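Local coordinates for penicillin binding protein 2X (Streptococcus thermophilus, PDB 5U47) that probably cross-links the peptides of adjacent glycan strands as a transpeptidase of septal peptidoglycan synthesis, and is a target of beta-lactam antibiotics, at residues A[343-353]-A[472-483]. The protein carries 1 engineered substitution. Residues are numbered along the deposited sequence; the frame is centred on the assembly and turned at random.
Sequences RTMSFAQGFSY and YMISVGTDPEFG. With ACT (acetate ion), chain D.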
loop_
_atom_site.group_PDB
_atom_site.type_symbol
_atom_site.label_atom_id
_atom_site.label_comp_id
_atom_site.label_asym_id
_atom_site.label_seq_id
_atom_site.Cartn_x
_atom_site.Cartn_y
_atom_site.Cartn_z
ATOM N N ARG A 343 19.079 36.743 10.128
ATOM C CA ARG A 343 18.325 37.692 9.306
ATOM C C ARG A 343 16.866 37.819 9.762
ATOM O O ARG A 343 16.301 36.899 10.370
ATOM C CB ARG A 343 18.410 37.284 7.825
ATOM C CG ARG A 343 17.542 38.090 6.856
ATOM C CD ARG A 343 17.855 37.777 5.396
ATOM N NE ARG A 343 17.935 36.334 5.129
ATOM C CZ ARG A 343 18.115 35.796 3.923
ATOM N NH1 ARG A 343 18.189 36.559 2.834
ATOM N NH2 ARG A 343 18.189 34.473 3.803
ATOM N N THR A 344 16.282 38.979 9.468
ATOM C CA THR A 344 14.898 39.276 9.798
ATOM C C THR A 344 14.041 38.857 8.612
ATOM O O THR A 344 14.343 39.203 7.469
ATOM C CB THR A 344 14.706 40.770 10.113
ATOM O OG1 THR A 344 15.560 41.128 11.200
ATOM C CG2 THR A 344 13.264 41.078 10.497
ATOM N N MET A 345 12.987 38.091 8.890
ATOM C CA MET A 345 12.096 37.581 7.856
ATOM C C MET A 345 10.637 37.647 8.217
ATOM O O MET A 345 10.259 37.621 9.378
ATOM C CB MET A 345 12.372 36.095 7.613
ATOM C CG MET A 345 13.635 35.768 6.859
ATOM S SD MET A 345 13.861 33.980 6.797
ATOM C CE MET A 345 14.338 33.646 8.493
ATOM N N SER A 346 9.831 37.691 7.171
ATOM C CA SER A 346 8.385 37.575 7.260
ATOM C C SER A 346 8.119 36.102 7.638
ATOM O O SER A 346 8.987 35.263 7.417
ATOM C CB SER A 346 7.817 37.874 5.872
ATOM O OG SER A 346 6.446 37.655 5.777
ATOM N N PHE A 347 6.966 35.774 8.223
ATOM C CA PHE A 347 6.675 34.360 8.527
ATOM C C PHE A 347 6.481 33.558 7.247
ATOM O O PHE A 347 6.808 32.365 7.200
ATOM C CB PHE A 347 5.476 34.187 9.466
ATOM C CG PHE A 347 5.799 34.470 10.907
ATOM C CD1 PHE A 347 6.430 33.505 11.686
ATOM C CD2 PHE A 347 5.488 35.690 11.481
ATOM C CE1 PHE A 347 6.738 33.750 13.015
ATOM C CE2 PHE A 347 5.800 35.947 12.813
ATOM C CZ PHE A 347 6.427 34.975 13.580
ATOM N N ALA A 348 5.961 34.218 6.209
ATOM C CA ALA A 348 5.760 33.559 4.908
ATOM C C ALA A 348 7.122 33.207 4.319
ATOM O O ALA A 348 7.316 32.114 3.757
ATOM C CB ALA A 348 4.991 34.471 3.966
ATOM N N GLN A 349 8.055 34.154 4.449
ATOM C CA GLN A 349 9.426 33.976 3.978
ATOM C C GLN A 349 10.125 32.870 4.757
ATOM O O GLN A 349 10.797 32.049 4.169
ATOM C CB GLN A 349 10.225 35.291 4.075
ATOM C CG GLN A 349 9.802 36.353 3.063
ATOM C CD GLN A 349 10.461 37.702 3.309
ATOM O OE1 GLN A 349 10.846 38.022 4.436
ATOM N NE2 GLN A 349 10.586 38.505 2.253
ATOM N N GLY A 350 9.961 32.855 6.077
ATOM C CA GLY A 350 10.540 31.802 6.909
ATOM C C GLY A 350 9.990 30.430 6.524
ATOM O O GLY A 350 10.696 29.411 6.620
ATOM N N PHE A 351 8.731 30.392 6.094
ATOM C CA PHE A 351 8.138 29.129 5.629
ATOM C C PHE A 351 8.825 28.732 4.332
ATOM O O PHE A 351 9.231 27.585 4.175
ATOM C CB PHE A 351 6.628 29.238 5.421
ATOM C CG PHE A 351 5.992 27.970 4.883
ATOM C CD1 PHE A 351 5.763 26.879 5.714
ATOM C CD2 PHE A 351 5.616 27.873 3.556
ATOM C CE1 PHE A 351 5.180 25.711 5.221
ATOM C CE2 PHE A 351 5.032 26.711 3.059
ATOM C CZ PHE A 351 4.818 25.630 3.892
ATOM N N SER A 352 9.005 29.699 3.433
ATOM C CA SER A 352 9.666 29.433 2.158
ATOM C C SER A 352 11.099 28.960 2.374
ATOM O O SER A 352 11.575 28.056 1.687
ATOM C CB SER A 352 9.630 30.675 1.256
ATOM O OG SER A 352 8.298 30.961 0.848
ATOM N N TYR A 353 11.738 29.569 3.370
ATOM C CA TYR A 353 13.116 29.323 3.748
ATOM C C TYR A 353 13.306 28.081 4.604
ATOM O O TYR A 353 14.434 27.670 4.869
ATOM C CB TYR A 353 13.593 30.574 4.520
ATOM C CG TYR A 353 15.062 30.694 4.810
ATOM C CD1 TYR A 353 15.945 31.088 3.811
ATOM C CD2 TYR A 353 15.570 30.494 6.102
ATOM C CE1 TYR A 353 17.296 31.236 4.064
ATOM C CE2 TYR A 353 16.932 30.650 6.374
ATOM C CZ TYR A 353 17.785 31.017 5.342
ATOM O OH TYR A 353 19.135 31.187 5.564
ATOM N N TYR A 472 0.986 29.589 -0.075
ATOM C CA TYR A 472 2.291 29.884 0.549
ATOM C C TYR A 472 3.354 28.898 0.062
ATOM O O TYR A 472 4.513 29.266 -0.119
ATOM C CB TYR A 472 2.226 29.880 2.088
ATOM C CG TYR A 472 1.421 31.023 2.673
ATOM C CD1 TYR A 472 1.787 32.340 2.438
ATOM C CD2 TYR A 472 0.329 30.791 3.502
ATOM C CE1 TYR A 472 1.065 33.402 2.975
ATOM C CE2 TYR A 472 -0.396 31.841 4.036
ATOM C CZ TYR A 472 -0.019 33.141 3.770
ATOM O OH TYR A 472 -0.733 34.181 4.304
ATOM N N MET A 473 2.943 27.658 -0.178
ATOM C CA MET A 473 3.856 26.612 -0.683
ATOM C C MET A 473 4.368 26.847 -2.116
ATOM O O MET A 473 5.363 26.238 -2.519
ATOM C CB MET A 473 3.200 25.228 -0.565
ATOM C CG MET A 473 3.136 24.702 0.857
ATOM S SD MET A 473 2.097 23.231 1.040
ATOM C CE MET A 473 3.128 21.977 0.292
ATOM N N ILE A 474 3.706 27.702 -2.894
ATOM C CA ILE A 474 4.205 28.038 -4.236
ATOM C C ILE A 474 5.553 28.764 -4.095
ATOM O O ILE A 474 6.512 28.500 -4.847
ATOM C CB ILE A 474 3.216 28.931 -5.026
ATOM C CG1 ILE A 474 1.938 28.152 -5.385
ATOM C CG2 ILE A 474 3.868 29.496 -6.290
ATOM C CD1 ILE A 474 0.847 29.006 -5.996
ATOM N N SER A 475 5.622 29.669 -3.121
ATOM C CA SER A 475 6.834 30.467 -2.893
ATOM C C SER A 475 8.048 29.653 -2.495
ATOM O O SER A 475 9.175 30.074 -2.737
ATOM C CB SER A 475 6.584 31.594 -1.882
ATOM O OG SER A 475 5.609 32.481 -2.386
ATOM N N VAL A 476 7.839 28.497 -1.879
ATOM C CA VAL A 476 8.965 27.627 -1.565
ATOM C C VAL A 476 9.748 27.370 -2.859
ATOM O O VAL A 476 10.971 27.280 -2.849
ATOM C CB VAL A 476 8.483 26.281 -0.980
ATOM C CG1 VAL A 476 9.649 25.312 -0.841
ATOM C CG2 VAL A 476 7.801 26.499 0.361
ATOM N N GLY A 477 9.014 27.236 -3.965
ATOM C CA GLY A 477 9.598 26.999 -5.271
ATOM C C GLY A 477 9.948 28.253 -6.075
ATOM O O GLY A 477 10.959 28.255 -6.799
ATOM N N THR A 478 9.158 29.326 -5.920
ATOM C CA THR A 478 9.318 30.534 -6.748
ATOM C C THR A 478 10.103 31.738 -6.190
ATOM O O THR A 478 10.550 32.579 -6.973
ATOM C CB THR A 478 7.934 31.078 -7.165
ATOM O OG1 THR A 478 7.184 31.466 -6.005
ATOM C CG2 THR A 478 7.168 30.031 -7.957
ATOM N N ASP A 479 10.277 31.811 -4.871
ATOM C CA ASP A 479 10.954 32.946 -4.240
ATOM C C ASP A 479 12.484 32.887 -4.460
ATOM O O ASP A 479 13.166 32.079 -3.827
ATOM C CB ASP A 479 10.603 32.984 -2.750
ATOM C CG ASP A 479 11.024 34.285 -2.071
ATOM O OD1 ASP A 479 12.072 34.855 -2.441
ATOM O OD2 ASP A 479 10.297 34.721 -1.147
ATOM N N PRO A 480 13.028 33.762 -5.340
ATOM C CA PRO A 480 14.465 33.679 -5.620
ATOM C C PRO A 480 15.382 33.973 -4.447
ATOM O O PRO A 480 16.548 33.596 -4.480
ATOM C CB PRO A 480 14.676 34.733 -6.732
ATOM C CG PRO A 480 13.313 34.957 -7.292
ATOM C CD PRO A 480 12.414 34.858 -6.101
ATOM N N GLU A 481 14.867 34.631 -3.419
ATOM C CA GLU A 481 15.694 34.965 -2.281
ATOM C C GLU A 481 15.564 33.926 -1.167
ATOM O O GLU A 481 16.571 33.461 -0.625
ATOM C CB GLU A 481 15.303 36.351 -1.767
ATOM C CG GLU A 481 16.208 36.917 -0.681
ATOM C CD GLU A 481 17.641 37.140 -1.136
ATOM O OE1 GLU A 481 17.877 37.434 -2.334
ATOM O OE2 GLU A 481 18.537 37.038 -0.277
ATOM N N PHE A 482 14.324 33.549 -0.858
ATOM C CA PHE A 482 14.040 32.673 0.276
ATOM C C PHE A 482 13.648 31.243 -0.009
ATOM O O PHE A 482 13.845 30.405 0.852
ATOM C CB PHE A 482 12.948 33.315 1.157
ATOM C CG PHE A 482 13.357 34.641 1.733
ATOM C CD1 PHE A 482 14.185 34.695 2.848
ATOM C CD2 PHE A 482 12.941 35.833 1.152
ATOM C CE1 PHE A 482 14.592 35.909 3.375
ATOM C CE2 PHE A 482 13.347 37.059 1.679
ATOM C CZ PHE A 482 14.169 37.093 2.793
ATOM N N GLY A 483 13.118 30.956 -1.197
ATOM C CA GLY A 483 12.637 29.608 -1.511
ATOM C C GLY A 483 13.714 28.542 -1.548
ATOM O O GLY A 483 14.662 28.638 -2.329
HETATM C C ACT D . 7.612 34.759 -4.755
HETATM O O ACT D . 6.824 34.291 -3.909
HETATM O OXT ACT D . 7.737 34.248 -5.891
HETATM C CH3 ACT D . 8.420 35.977 -4.396
HETATM O O HOH W 1 5.462 31.277 1.820
HETATM O O HOH W 2 8.409 33.653 0.389
#
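Phe482 packs against Gln349, Met345 and Arg343, joining the loop after helix 463-478 to strand 344-346 and helix 347-352 in the penicillin-binding transpeptidase domain. Gln349 covers one face of the Phe482 ring: its CB sits 4.0 Å from the ring centroid, nearly on the normal, a CH-pi contact. Farther out, the amide tilts 33° from the ring plane, and its OE1 takes the backbone N of Ser346 at 2.9 Å, which fixes the amide's rotation. Met345 supplies a Met-aromatic contact, SD approaching the ring obliquely, while its CG packs against Phe482 CE1. The same CE1 stands over the guanidinium face of Arg343, a poorly ordered side chain whose NH1 forms a salt bridge with Glu481 OE2 in which the hydrogen bond is weak, the guanidinium and carboxylate planes almost perpendicular.

The loop opens with an Asx turn, Asp479 OD1 accepting from Glu481 N, which the bond from Phe482 N, arriving from above the carboxylate plane, extends to an Asx motif; this holds the backbone from which the Phe482 side chain leaves.

The axes of helix 347-352 and of residues 472-478 cross at -58°, 8.6 Å apart at closest. With CG anti to the backbone N (chi1 177°), the Phe351 ring swings toward the neighbouring helix, where its edge meets Met473 CG, 3.5 Å from CE2. Both side chains also touch Lys505 of strand 503-510, probably part of the K(T/S)G-type motif of the active site. Ala348 CB packs obliquely against the Tyr472 ring.

Polar links between the helices run through water. One water donates to Ala348 O and Tyr472 O and also bonds Ser352 OG; a second joins that hydroxyl to Asp479. On this second water, Ser352 OG and Asp479 OD2 each lie 2.7 Å from the oxygen, and the water donates to the carboxylate.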